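Local coordinates for PRESAN domain-containing protein (Plasmodium falciparum, PDB 7D2W) that is a four-helix-bundle member of the PHISTa-like subfamily in Plasmodium falciparum that probably binds other proteins, at the interface of chains A and B. Coordinates in Å, arbitrary orientation; residue numbers count along the deposited sequence, not the author numbering. Chains: chain A/B, PRESAN domain-containing protein.

The interface of chains A and B. Residues chain A 172, 175-176; chain B 164, 168, 172.
B:Thr168 pushes its side chain between A:Val172, A:Glu175 and A:Lys176, its two branches meeting different partners. The hydroxyl OG1 of B:Thr168 faces both methyls of A:Val172, lying 3.2 Å from CG1 and 3.4 Å from CG2; branched valine suits the spot by presenting two methyls at once. The threonine methyl CG2, anti to its own backbone N (chi1 -59° places OG1 anti to the carbonyl carbon), diverges from OG1 at CB and is met by A:Glu175 and A:Lys176. A:Glu175 is long enough to run extended past it in the opposite direction, ending with carboxylate oxygen OE1 3.3 Å from CG2 of B:Thr168, while the CG methylene of A:Lys176 packs 3.8 Å from that CG2, its chain crossing at about a right angle. Further along, B:Val172 rests CG2 3.8 Å from the backbone O of A:Glu175.

Threonine suits the place because its methyl can pack while its hydroxyl keeps polar partners. OG1 of B:Thr168 donates to backbone O of B:Asp164, one turn earlier, at 3.1 Å, tilted 29° from the carbonyl plane with a C=O...donor angle of 150°, which would help hold the rotation. Lysine offers both methylenes and an amino tip, probably charged: turns at chi3 and chi4 carry NZ of A:Lys176 to water 1, 3.0 Å away, which also contacts OG1 of B:Thr168 and so links the chains.

All six residues belong to helix 149-181, so the last helices of two four-helix bundles pack together here, in a pairing that departs from exact two-fold symmetry and may reflect crystal packing.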
ATOM      1  N   VAL A 172      -6.045   0.845   6.974  1.00 29.51           N
ATOM      2  CA  VAL A 172      -5.348   0.565   8.226  1.00 36.00           C
ATOM      3  C   VAL A 172      -5.907   1.432   9.351  1.00 37.94           C
ATOM      4  O   VAL A 172      -6.213   0.940  10.446  1.00 31.46           O
ATOM      5  CB  VAL A 172      -3.835   0.784   8.021  1.00 36.86           C
ATOM      6  CG1 VAL A 172      -3.108   1.020   9.335  1.00 47.55           C
ATOM      7  CG2 VAL A 172      -3.238  -0.407   7.262  1.00 42.76           C
ATOM      8  N   GLU A 175      -9.589   0.295  10.091  1.00 31.53           N
ATOM      9  CA  GLU A 175      -9.656  -1.067  10.608  1.00 35.23           C
ATOM     10  C   GLU A 175      -9.360  -1.087  12.098  1.00 37.28           C
ATOM     11  O   GLU A 175     -10.014  -1.814  12.864  1.00 39.00           O
ATOM     12  CB  GLU A 175      -8.689  -1.985   9.873  1.00 33.34           C
ATOM     13  CG  GLU A 175      -9.016  -3.446  10.117  1.00 41.18           C
ATOM     14  CD  GLU A 175      -7.965  -4.389   9.567  1.00 54.10           C
ATOM     15  OE1 GLU A 175      -7.042  -3.919   8.880  1.00 55.65           O
ATOM     16  OE2 GLU A 175      -8.061  -5.606   9.825  1.00 57.55           O
ATOM     17  N   LYS A 176      -8.396  -0.277  12.530  1.00 30.79           N
ATOM     18  CA  LYS A 176      -8.063  -0.223  13.946  1.00 40.09           C
ATOM     19  C   LYS A 176      -9.203   0.389  14.744  1.00 45.58           C
ATOM     20  O   LYS A 176      -9.618  -0.162  15.770  1.00 48.37           O
ATOM     21  CB  LYS A 176      -6.773   0.570  14.155  1.00 37.71           C
ATOM     22  CG  LYS A 176      -5.521  -0.164  13.724  1.00 52.23           C
ATOM     23  CD  LYS A 176      -4.258   0.577  14.143  1.00 58.12           C
ATOM     24  CE  LYS A 176      -3.639   1.341  12.979  1.00 65.09           C
ATOM     25  NZ  LYS A 176      -2.175   1.072  12.862  1.00 67.71           N
TER
ATOM     26  N   ASP B 164       2.065  -3.546   5.870  1.00 25.42           N
ATOM     27  CA  ASP B 164       1.267  -2.694   6.753  1.00 28.16           C
ATOM     28  C   ASP B 164      -0.106  -3.308   7.014  1.00 21.58           C
ATOM     29  O   ASP B 164      -0.600  -3.289   8.150  1.00 25.73           O
ATOM     30  CB  ASP B 164       1.106  -1.292   6.157  1.00 27.13           C
ATOM     31  CG  ASP B 164       2.409  -0.501   6.126  1.00 32.73           C
ATOM     32  OD1 ASP B 164       3.401  -0.914   6.768  1.00 30.69           O
ATOM     33  OD2 ASP B 164       2.436   0.559   5.462  1.00 32.72           O
ATOM     34  N   THR B 168      -1.544  -4.686  10.649  1.00 25.72           N
ATOM     35  CA  THR B 168      -2.807  -4.232  11.232  1.00 29.06           C
ATOM     36  C   THR B 168      -3.763  -5.398  11.452  1.00 29.24           C
ATOM     37  O   THR B 168      -4.402  -5.494  12.509  1.00 28.37           O
ATOM     38  CB  THR B 168      -3.459  -3.171  10.348  1.00 30.13           C
ATOM     39  OG1 THR B 168      -2.567  -2.056  10.211  1.00 32.47           O
ATOM     40  CG2 THR B 168      -4.787  -2.703  10.972  1.00 29.17           C
ATOM     41  N   VAL B 172      -5.379  -6.352  15.166  1.00 27.70           N
ATOM     42  CA  VAL B 172      -6.821  -6.396  15.381  1.00 25.44           C
ATOM     43  C   VAL B 172      -7.252  -7.790  15.819  1.00 27.31           C
ATOM     44  O   VAL B 172      -8.128  -7.946  16.688  1.00 31.06           O
ATOM     45  CB  VAL B 172      -7.528  -5.947  14.089  1.00 42.31           C
ATOM     46  CG1 VAL B 172      -8.932  -6.505  14.001  1.00 48.17           C
ATOM     47  CG2 VAL B 172      -7.489  -4.420  13.987  1.00 42.07           C
TER
HETATM   48  O   HOH W   1      -0.418  -1.264  12.219  1.00 50.32           O